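Local coordinates for tetratricopeptide TPR_2 repeat protein (Thermobaculum terrenum, PDB 5DJS) that combines tetratricopeptide repeats with a GT-B-type region of glycosyl transferase family 41 and binds uridine-5'-diphosphate, at residues Leu172-Glu182 / Arg203-Leu214; Leu304-Pro313 / Val496-Glu507. The protein carries 1 engineered substitution. All blocks are in the same frame, centred on the assembly; numbering follows the deposited sequence.

Contact 1 (Leu172-Glu182 / Arg203-Leu214); sequences LRCHPVGYFLE and RSDALTDRLRAL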
loop_
_atom_site.group_PDB
_atom_site.type_symbol
_atom_site.label_atom_id
_atom_site.label_comp_id
_atom_site.label_asym_id
_atom_site.label_seq_id
_atom_site.Cartn_x
_atom_site.Cartn_y
_atom_site.Cartn_z
ATOM N N LEU A 172 -10.865 0.430 3.851
ATOM C CA LEU A 172 -11.625 1.615 4.225
ATOM C C LEU A 172 -11.586 1.748 5.739
ATOM O O LEU A 172 -12.509 1.320 6.409
ATOM C CB LEU A 172 -13.091 1.496 3.751
ATOM C CG LEU A 172 -13.335 1.379 2.241
ATOM C CD1 LEU A 172 -14.821 1.462 1.945
ATOM C CD2 LEU A 172 -12.587 2.448 1.463
ATOM N N ARG A 173 -10.493 2.316 6.251
ATOM C CA ARG A 173 -10.240 2.499 7.694
ATOM C C ARG A 173 -8.991 3.372 7.864
ATOM O O ARG A 173 -8.477 3.897 6.867
ATOM C CB ARG A 173 -10.059 1.145 8.416
ATOM C CG ARG A 173 -8.819 0.365 8.006
ATOM C CD ARG A 173 -8.629 -0.905 8.826
ATOM N NE ARG A 173 -7.598 -1.733 8.211
ATOM C CZ ARG A 173 -7.778 -2.541 7.168
ATOM N NH1 ARG A 173 -8.973 -2.703 6.607
ATOM N NH2 ARG A 173 -6.746 -3.222 6.696
ATOM N N CYS A 174 -8.501 3.523 9.106
ATOM C CA CYS A 174 -7.233 4.223 9.391
ATOM C C CYS A 174 -6.100 3.538 8.649
ATOM O O CYS A 174 -5.470 2.620 9.169
ATOM C CB CYS A 174 -6.932 4.255 10.894
ATOM S SG CYS A 174 -8.044 5.329 11.826
ATOM N N HIS A 175 -5.870 4.001 7.423
ATOM C CA HIS A 175 -4.994 3.346 6.472
ATOM C C HIS A 175 -4.877 4.269 5.264
ATOM O O HIS A 175 -5.857 4.899 4.890
ATOM C CB HIS A 175 -5.599 1.999 6.051
ATOM C CG HIS A 175 -4.769 1.246 5.065
ATOM N ND1 HIS A 175 -3.690 0.470 5.430
ATOM C CD2 HIS A 175 -4.842 1.172 3.720
ATOM C CE1 HIS A 175 -3.138 -0.056 4.349
ATOM N NE2 HIS A 175 -3.821 0.355 3.297
ATOM N N PRO A 176 -3.686 4.365 4.651
ATOM C CA PRO A 176 -3.497 5.211 3.471
ATOM C C PRO A 176 -4.699 5.351 2.543
ATOM O O PRO A 176 -5.062 6.471 2.197
ATOM C CB PRO A 176 -2.344 4.510 2.759
ATOM C CG PRO A 176 -1.475 4.097 3.914
ATOM C CD PRO A 176 -2.406 3.753 5.053
ATOM N N VAL A 177 -5.302 4.226 2.153
ATOM C CA VAL A 177 -6.531 4.209 1.346
ATOM C C VAL A 177 -7.597 5.112 1.955
ATOM O O VAL A 177 -8.007 6.090 1.335
ATOM C CB VAL A 177 -7.088 2.774 1.139
ATOM C CG1 VAL A 177 -8.522 2.786 0.619
ATOM C CG2 VAL A 177 -6.187 1.989 0.184
ATOM N N GLY A 178 -8.024 4.790 3.171
ATOM C CA GLY A 178 -8.982 5.618 3.902
ATOM C C GLY A 178 -8.582 7.082 4.105
ATOM O O GLY A 178 -9.444 7.972 4.079
ATOM N N TYR A 179 -7.288 7.330 4.311
ATOM C CA TYR A 179 -6.784 8.691 4.534
ATOM C C TYR A 179 -6.964 9.575 3.301
ATOM O O TYR A 179 -7.382 10.721 3.425
ATOM C CB TYR A 179 -5.301 8.692 4.980
ATOM C CG TYR A 179 -5.020 8.062 6.347
ATOM C CD1 TYR A 179 -5.895 8.243 7.431
ATOM C CD2 TYR A 179 -3.859 7.315 6.568
ATOM C CE1 TYR A 179 -5.637 7.682 8.674
ATOM C CE2 TYR A 179 -3.597 6.748 7.809
ATOM C CZ TYR A 179 -4.489 6.935 8.858
ATOM O OH TYR A 179 -4.243 6.372 10.093
ATOM N N PHE A 180 -6.653 9.034 2.124
ATOM C CA PHE A 180 -6.800 9.764 0.855
ATOM C C PHE A 180 -8.217 9.730 0.262
ATOM O O PHE A 180 -8.557 10.584 -0.562
ATOM C CB PHE A 180 -5.823 9.230 -0.185
ATOM C CG PHE A 180 -4.384 9.556 0.102
ATOM C CD1 PHE A 180 -3.936 10.870 0.057
ATOM C CD2 PHE A 180 -3.460 8.543 0.380
ATOM C CE1 PHE A 180 -2.608 11.174 0.306
ATOM C CE2 PHE A 180 -2.129 8.846 0.632
ATOM C CZ PHE A 180 -1.703 10.161 0.588
ATOM N N LEU A 181 -9.029 8.747 0.647
ATOM C CA LEU A 181 -10.402 8.669 0.149
ATOM C C LEU A 181 -11.312 9.664 0.858
ATOM O O LEU A 181 -12.167 10.269 0.216
ATOM C CB LEU A 181 -10.976 7.256 0.289
ATOM C CG LEU A 181 -12.373 7.046 -0.312
ATOM C CD1 LEU A 181 -12.348 7.228 -1.823
ATOM C CD2 LEU A 181 -12.912 5.676 0.057
ATOM N N GLU A 182 -11.146 9.815 2.173
ATOM C CA GLU A 182 -11.967 10.752 2.975
ATOM C C GLU A 182 -12.188 12.145 2.341
ATOM O O GLU A 182 -13.336 12.564 2.193
ATOM C CB GLU A 182 -11.413 10.889 4.404
ATOM C CG GLU A 182 -12.181 11.888 5.260
ATOM C CD GLU A 182 -11.892 11.771 6.743
ATOM O OE1 GLU A 182 -12.767 12.183 7.530
ATOM O OE2 GLU A 182 -10.806 11.288 7.133
ATOM N N ARG A 203 -13.167 -4.732 9.832
ATOM C CA ARG A 203 -12.619 -3.715 10.735
ATOM C C ARG A 203 -13.275 -2.353 10.481
ATOM O O ARG A 203 -13.227 -1.819 9.368
ATOM C CB ARG A 203 -11.099 -3.593 10.590
ATOM C CG ARG A 203 -10.322 -4.667 11.320
ATOM C CD ARG A 203 -8.865 -4.659 10.907
ATOM N NE ARG A 203 -8.681 -5.188 9.551
ATOM C CZ ARG A 203 -7.503 -5.481 8.993
ATOM N NH1 ARG A 203 -6.363 -5.303 9.662
ATOM N NH2 ARG A 203 -7.458 -5.961 7.751
ATOM N N SER A 204 -13.899 -1.821 11.530
ATOM C CA SER A 204 -14.631 -0.564 11.466
ATOM C C SER A 204 -14.202 0.323 12.637
ATOM O O SER A 204 -14.666 0.143 13.774
ATOM C CB SER A 204 -16.137 -0.839 11.493
ATOM O OG SER A 204 -16.899 0.348 11.358
ATOM N N ASP A 205 -13.280 1.244 12.352
ATOM C CA ASP A 205 -12.770 2.221 13.327
ATOM C C ASP A 205 -13.389 3.613 13.112
ATOM O O ASP A 205 -14.261 3.777 12.270
ATOM C CB ASP A 205 -11.227 2.257 13.280
ATOM C CG ASP A 205 -10.662 2.682 11.916
ATOM O OD1 ASP A 205 -11.331 3.405 11.149
ATOM O OD2 ASP A 205 -9.509 2.294 11.622
ATOM N N ALA A 206 -12.942 4.606 13.874
ATOM C CA ALA A 206 -13.430 5.990 13.734
ATOM C C ALA A 206 -13.473 6.527 12.287
ATOM O O ALA A 206 -14.399 7.255 11.931
ATOM C CB ALA A 206 -12.600 6.928 14.608
ATOM N N LEU A 207 -12.477 6.184 11.467
ATOM C CA LEU A 207 -12.431 6.667 10.078
ATOM C C LEU A 207 -13.506 6.007 9.191
ATOM O O LEU A 207 -14.065 6.664 8.310
ATOM C CB LEU A 207 -11.033 6.473 9.476
ATOM C CG LEU A 207 -10.795 6.919 8.027
ATOM C CD1 LEU A 207 -11.394 8.274 7.707
ATOM C CD2 LEU A 207 -9.310 6.989 7.718
ATOM N N THR A 208 -13.805 4.726 9.426
ATOM C CA THR A 208 -14.849 4.038 8.652
ATOM C C THR A 208 -16.211 4.655 8.982
ATOM O O THR A 208 -17.034 4.855 8.091
ATOM C CB THR A 208 -14.894 2.494 8.862
ATOM O OG1 THR A 208 -15.478 2.174 10.126
ATOM C CG2 THR A 208 -13.529 1.895 8.797
ATOM N N ASP A 209 -16.422 4.966 10.261
ATOM C CA ASP A 209 -17.618 5.688 10.709
ATOM C C ASP A 209 -17.766 7.019 9.972
ATOM O O ASP A 209 -18.875 7.369 9.537
ATOM C CB ASP A 209 -17.607 5.923 12.228
ATOM C CG ASP A 209 -17.656 4.623 13.040
ATOM O OD1 ASP A 209 -17.977 3.548 12.484
ATOM O OD2 ASP A 209 -17.368 4.682 14.252
ATOM N N ARG A 210 -16.656 7.738 9.810
ATOM C CA ARG A 210 -16.655 8.980 9.022
ATOM C C ARG A 210 -16.937 8.730 7.529
ATOM O O ARG A 210 -17.754 9.433 6.925
ATOM C CB ARG A 210 -15.351 9.779 9.220
ATOM C CG ARG A 210 -15.385 10.705 10.435
ATOM C CD ARG A 210 -14.099 11.508 10.619
ATOM N NE ARG A 210 -13.113 10.805 11.457
ATOM C CZ ARG A 210 -11.837 10.550 11.150
ATOM N NH1 ARG A 210 -11.282 10.937 9.997
ATOM N NH2 ARG A 210 -11.088 9.900 12.035
ATOM N N LEU A 211 -16.272 7.734 6.947
ATOM C CA LEU A 211 -16.504 7.361 5.540
ATOM C C LEU A 211 -17.954 6.932 5.291
ATOM O O LEU A 211 -18.535 7.281 4.264
ATOM C CB LEU A 211 -15.549 6.234 5.098
ATOM C CG LEU A 211 -14.217 6.527 4.370
ATOM C CD1 LEU A 211 -13.753 7.974 4.417
ATOM C CD2 LEU A 211 -13.122 5.598 4.889
ATOM N N ARG A 212 -18.522 6.178 6.230
ATOM C CA ARG A 212 -19.922 5.748 6.150
ATOM C C ARG A 212 -20.873 6.940 6.179
ATOM O O ARG A 212 -21.816 7.005 5.384
ATOM C CB ARG A 212 -20.264 4.776 7.291
ATOM C CG ARG A 212 -21.625 4.112 7.159
ATOM C CD ARG A 212 -21.961 3.175 8.306
ATOM N NE ARG A 212 -20.983 2.094 8.496
ATOM C CZ ARG A 212 -20.026 2.051 9.430
ATOM N NH1 ARG A 212 -19.843 3.038 10.306
ATOM N NH2 ARG A 212 -19.220 0.992 9.486
ATOM N N ALA A 213 -20.618 7.871 7.102
ATOM C CA ALA A 213 -21.427 9.092 7.244
ATOM C C ALA A 213 -21.329 10.003 6.015
ATOM O O ALA A 213 -22.341 10.539 5.565
ATOM C CB ALA A 213 -21.020 9.853 8.498
ATOM N N LEU A 214 -20.119 10.168 5.479
ATOM C CA LEU A 214 -19.905 10.986 4.269
ATOM C C LEU A 214 -20.424 10.337 2.969
ATOM O O LEU A 214 -20.725 11.041 2.005
ATOM C CB LEU A 214 -18.428 11.337 4.098
ATOM C CG LEU A 214 -17.798 12.515 4.849
ATOM C CD1 LEU A 214 -18.214 12.642 6.314
ATOM C CD2 LEU A 214 -16.280 12.401 4.726
#
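E182 inserts between R210, L207, L211 and L214 as a knob into a hole, joining helix 176-187 to helix 206-214; both belong to the Rossmann-like half of the GT-B fold that carries the parallel sheet with strand 163-169. The two helices run in the same general direction, their short axes 36° apart. From E182 CB, which rests on L211 CD1 at 3.7 Å, the chain goes to CG, beside L214 CD2, and then to the carboxylate. CG is anti to the backbone N (chi1 177°) and the chain stays extended beyond it, which carries CD along the neighbouring helix to R210. There R210 NH1 donates to E182 OE1 (3.1 Å) on its syn lone pair, in the guanidinium plane, and forms a salt bridge with OE2; carboxylate and guanidinium are nearly coplanar. L207 CD1 lies against this carboxylate, 3.7 Å from E182 CD, while L207 CD2 lies 3.6 Å from Y179 CD1, obliquely to the ring.

At the loop end, R173 and R203 stack their guanidinium groups, centres 3.5 Å apart and planes nearly parallel. Two like charges lie close here, and D201 probably offsets them through its salt bridge with R203 NE; R173 NH1 also bonds to G170 O. D205, the N-cap of helix 206-214, receives T208 N on OD1, while its OD2 accepts C174 N on the syn lone pair, at 3.0 Å with an N-H...O angle of 163°.

Contact 2 (Leu304-Pro313 / Val496-Glu507); sequences LSRFYLPCNP and VSMSDQGSFTAE
The segment 304-313 leaves edge strand 300-304 without regular secondary structure and follows the kinked helix 496-507, its CA atoms coming nearest at N312 and S497, 4.8 Å apart. In this GT-B architecture the contact ties the end of the sheet containing strand 300-304 to the long C-terminal helix 479-521. F504 provides the apolar centre: its CG is anti to the backbone N (chi1 172°), sending the ring toward the loop, where P310 CD makes a CH-pi contact over one face, 4.0 Å from the centroid. L304 CD1 approaches the same ring obliquely, 3.9 Å from F504 CE1. R306 bends at chi3 and lays one face of its guanidinium over F504 CB, the ring plane standing 77° from its own. Its NH1 also donates to L309 O from above the carbonyl plane, tying the arginine back to its own loop, and NH2 faces D500 OD1 in a salt bridge, modelled too close for its length to be trusted. Farther along, N312 packs its amide against Q501 CB, while Q501 NE2 bonds to E186 and P183 O. D500 serves the loop backbone as well as R306: C311 N donates to D500 OD2, nearly in line with the CG-OD2 bond.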
loop_
_atom_site.group_PDB
_atom_site.type_symbol
_atom_site.label_atom_id
_atom_site.label_comp_id
_atom_site.label_asym_id
_atom_site.label_seq_id
_atom_site.Cartn_x
_atom_site.Cartn_y
_atom_site.Cartn_z
ATOM N N LEU A 304 -3.579 12.630 -14.946
ATOM C CA LEU A 304 -4.041 13.922 -14.425
ATOM C C LEU A 304 -2.916 14.979 -14.478
ATOM O O LEU A 304 -1.739 14.659 -14.273
ATOM C CB LEU A 304 -4.510 13.800 -12.970
ATOM C CG LEU A 304 -5.684 12.892 -12.616
ATOM C CD1 LEU A 304 -5.851 12.850 -11.103
ATOM C CD2 LEU A 304 -6.961 13.343 -13.293
ATOM N N SER A 305 -3.296 16.238 -14.713
ATOM C CA SER A 305 -2.343 17.366 -14.807
ATOM C C SER A 305 -2.029 18.018 -13.444
ATOM O O SER A 305 -1.612 19.166 -13.379
ATOM C CB SER A 305 -2.910 18.401 -15.772
ATOM O OG SER A 305 -4.201 18.782 -15.328
ATOM N N ARG A 306 -2.270 17.281 -12.364
ATOM C CA ARG A 306 -1.813 17.597 -11.018
ATOM C C ARG A 306 -1.303 16.269 -10.402
ATOM O O ARG A 306 -1.310 15.231 -11.064
ATOM C CB ARG A 306 -2.984 18.131 -10.190
ATOM C CG ARG A 306 -4.101 17.118 -10.015
ATOM C CD ARG A 306 -5.197 17.539 -9.068
ATOM N NE ARG A 306 -4.772 18.167 -7.812
ATOM C CZ ARG A 306 -4.109 17.593 -6.814
ATOM N NH1 ARG A 306 -3.687 16.341 -6.878
ATOM N NH2 ARG A 306 -3.842 18.293 -5.727
ATOM N N PHE A 307 -0.922 16.298 -9.126
ATOM C CA PHE A 307 -0.536 15.091 -8.392
ATOM C C PHE A 307 -1.726 14.132 -8.300
ATOM O O PHE A 307 -2.862 14.575 -8.150
ATOM C CB PHE A 307 -0.025 15.469 -6.992
ATOM C CG PHE A 307 0.545 14.319 -6.204
ATOM C CD1 PHE A 307 1.595 13.554 -6.715
ATOM C CD2 PHE A 307 0.051 14.011 -4.932
ATOM C CE1 PHE A 307 2.125 12.505 -5.985
ATOM C CE2 PHE A 307 0.583 12.961 -4.198
ATOM C CZ PHE A 307 1.626 12.209 -4.723
ATOM N N TYR A 308 -1.470 12.823 -8.390
ATOM C CA TYR A 308 -2.559 11.831 -8.464
ATOM C C TYR A 308 -3.355 11.599 -7.170
ATOM O O TYR A 308 -4.239 10.755 -7.168
ATOM C CB TYR A 308 -2.040 10.497 -9.021
ATOM C CG TYR A 308 -1.384 9.545 -8.017
ATOM C CD1 TYR A 308 -0.221 9.901 -7.315
ATOM C CD2 TYR A 308 -1.908 8.269 -7.803
ATOM C CE1 TYR A 308 0.375 9.025 -6.421
ATOM C CE2 TYR A 308 -1.314 7.385 -6.912
ATOM C CZ TYR A 308 -0.175 7.765 -6.221
ATOM O OH TYR A 308 0.412 6.884 -5.342
ATOM N N LEU A 309 -3.055 12.336 -6.095
ATOM C CA LEU A 309 -3.740 12.195 -4.814
ATOM C C LEU A 309 -4.028 13.566 -4.201
ATOM O O LEU A 309 -3.356 14.538 -4.553
ATOM C CB LEU A 309 -2.848 11.421 -3.850
ATOM C CG LEU A 309 -2.382 10.038 -4.289
ATOM C CD1 LEU A 309 -1.346 9.498 -3.330
ATOM C CD2 LEU A 309 -3.560 9.103 -4.327
ATOM N N PRO A 310 -5.006 13.645 -3.267
ATOM C CA PRO A 310 -5.237 14.886 -2.520
ATOM C C PRO A 310 -4.246 15.083 -1.356
ATOM O O PRO A 310 -4.155 14.233 -0.467
ATOM C CB PRO A 310 -6.672 14.716 -1.994
ATOM C CG PRO A 310 -6.844 13.243 -1.828
ATOM C CD PRO A 310 -5.955 12.584 -2.858
ATOM N N CYS A 311 -3.541 16.216 -1.364
ATOM C CA CYS A 311 -2.475 16.542 -0.396
ATOM C C CYS A 311 -2.889 17.377 0.841
ATOM O O CYS A 311 -2.030 17.747 1.655
ATOM C CB CYS A 311 -1.351 17.262 -1.136
ATOM S SG CYS A 311 -0.634 16.294 -2.478
ATOM N N ASN A 312 -4.177 17.673 1.001
ATOM C CA ASN A 312 -4.628 18.436 2.176
ATOM C C ASN A 312 -4.472 17.623 3.466
ATOM O O ASN A 312 -4.858 16.457 3.500
ATOM C CB ASN A 312 -6.080 18.916 2.009
ATOM C CG ASN A 312 -7.077 17.773 1.967
ATOM O OD1 ASN A 312 -6.961 16.882 1.138
ATOM N ND2 ASN A 312 -8.035 17.777 2.879
ATOM N N PRO A 313 -3.915 18.230 4.531
ATOM C CA PRO A 313 -3.608 17.472 5.744
ATOM C C PRO A 313 -4.812 17.300 6.654
ATOM O O PRO A 313 -5.778 18.038 6.516
ATOM C CB PRO A 313 -2.591 18.364 6.436
ATOM C CG PRO A 313 -3.102 19.732 6.142
ATOM C CD PRO A 313 -3.665 19.669 4.740
ATOM N N VAL A 496 -2.176 24.219 0.178
ATOM C CA VAL A 496 -2.760 22.888 0.045
ATOM C C VAL A 496 -3.877 22.638 1.071
ATOM O O VAL A 496 -4.870 21.977 0.753
ATOM C CB VAL A 496 -1.627 21.811 0.079
ATOM C CG1 VAL A 496 -1.939 20.621 0.964
ATOM C CG2 VAL A 496 -1.261 21.379 -1.337
ATOM N N SER A 497 -3.717 23.155 2.292
ATOM C CA SER A 497 -4.778 23.085 3.322
ATOM C C SER A 497 -6.089 23.756 2.877
ATOM O O SER A 497 -7.179 23.347 3.283
ATOM C CB SER A 497 -4.322 23.746 4.638
ATOM O OG SER A 497 -3.269 23.045 5.268
ATOM N N MET A 498 -5.961 24.790 2.053
ATOM C CA MET A 498 -7.074 25.639 1.684
ATOM C C MET A 498 -7.791 25.120 0.439
ATOM O O MET A 498 -9.001 24.921 0.471
ATOM C CB MET A 498 -6.553 27.066 1.458
ATOM C CG MET A 498 -7.591 28.174 1.578
ATOM S SD MET A 498 -6.986 29.738 0.903
ATOM C CE MET A 498 -5.463 30.010 1.822
ATOM N N SER A 499 -7.046 24.887 -0.639
ATOM C CA SER A 499 -7.641 24.590 -1.949
ATOM C C SER A 499 -7.632 23.107 -2.380
ATOM O O SER A 499 -8.511 22.692 -3.137
ATOM C CB SER A 499 -6.963 25.441 -3.032
ATOM O OG SER A 499 -5.633 25.026 -3.256
ATOM N N ASP A 500 -6.675 22.313 -1.890
ATOM C CA ASP A 500 -6.295 21.045 -2.559
ATOM C C ASP A 500 -7.338 19.928 -2.538
ATOM O O ASP A 500 -7.451 19.178 -3.510
ATOM C CB ASP A 500 -4.979 20.516 -1.997
ATOM C CG ASP A 500 -4.303 19.562 -2.931
ATOM O OD1 ASP A 500 -3.938 19.992 -4.034
ATOM O OD2 ASP A 500 -4.128 18.382 -2.579
ATOM N N GLN A 501 -8.080 19.809 -1.438
ATOM C CA GLN A 501 -9.224 18.892 -1.361
ATOM C C GLN A 501 -10.142 19.065 -2.573
ATOM O O GLN A 501 -10.232 18.179 -3.414
ATOM C CB GLN A 501 -10.009 19.106 -0.058
ATOM C CG GLN A 501 -11.334 18.355 0.011
ATOM C CD GLN A 501 -11.919 18.292 1.407
ATOM O OE1 GLN A 501 -11.478 18.994 2.313
ATOM N NE2 GLN A 501 -12.925 17.439 1.587
ATOM N N GLY A 502 -10.770 20.233 -2.679
ATOM C CA GLY A 502 -11.703 20.539 -3.764
ATOM C C GLY A 502 -11.046 20.641 -5.126
ATOM O O GLY A 502 -11.651 20.291 -6.142
ATOM N N SER A 503 -9.807 21.115 -5.154
ATOM C CA SER A 503 -9.065 21.228 -6.403
ATOM C C SER A 503 -8.786 19.843 -7.008
ATOM O O SER A 503 -8.975 19.642 -8.213
ATOM C CB SER A 503 -7.763 21.993 -6.178
ATOM O OG SER A 503 -7.258 22.460 -7.407
ATOM N N PHE A 504 -8.365 18.887 -6.167
ATOM C CA PHE A 504 -8.110 17.516 -6.629
ATOM C C PHE A 504 -9.381 16.811 -7.109
ATOM O O PHE A 504 -9.402 16.276 -8.221
ATOM C CB PHE A 504 -7.458 16.630 -5.550
ATOM C CG PHE A 504 -7.377 15.171 -5.952
ATOM C CD1 PHE A 504 -6.468 14.763 -6.920
ATOM C CD2 PHE A 504 -8.246 14.220 -5.414
ATOM C CE1 PHE A 504 -6.392 13.440 -7.331
ATOM C CE2 PHE A 504 -8.180 12.888 -5.825
ATOM C CZ PHE A 504 -7.250 12.498 -6.780
ATOM N N THR A 505 -10.428 16.795 -6.278
ATOM C CA THR A 505 -11.588 15.956 -6.604
ATOM C C THR A 505 -12.334 16.494 -7.826
ATOM O O THR A 505 -12.987 15.731 -8.520
ATOM C CB THR A 505 -12.583 15.665 -5.447
ATOM O OG1 THR A 505 -13.801 16.383 -5.640
ATOM C CG2 THR A 505 -12.020 15.951 -4.080
ATOM N N ALA A 506 -12.230 17.791 -8.093
ATOM C CA ALA A 506 -12.753 18.355 -9.334
ATOM C C ALA A 506 -11.974 17.815 -10.536
ATOM O O ALA A 506 -12.576 17.466 -11.542
ATOM C CB ALA A 506 -12.717 19.885 -9.298
ATOM N N GLU A 507 -10.646 17.746 -10.429
ATOM C CA GLU A 507 -9.810 17.183 -11.512
ATOM C C GLU A 507 -10.082 15.679 -11.779
ATOM O O GLU A 507 -10.019 15.216 -12.935
ATOM C CB GLU A 507 -8.324 17.433 -11.232
ATOM C CG GLU A 507 -7.824 18.774 -11.734
ATOM C CD GLU A 507 -7.461 18.738 -13.210
ATOM O OE1 GLU A 507 -6.700 17.821 -13.631
ATOM O OE2 GLU A 507 -7.936 19.631 -13.953
#

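Overall arrangement
Contact 1 and contact 2 lie 18 Å apart between centres and follow one another along the chain. They meet through F180, whose backbone O is 3.4 Å from P310 CG and whose ring atom CZ is 4.0 Å from L309 CD1. Helix 176-187 thus packs against helix 206-214 in contact 1 and, through F180 and P183, against the loop of contact 2; V184 also reaches F504. Contact 1 lies nearer the bound uridine-5'-diphosphate: the side chain of Y179 is about 4 Å from it and makes a cation-pi contact with R400 of the pocket, whereas that of Y308 is about 8 Å away and touches C422, another pocket residue.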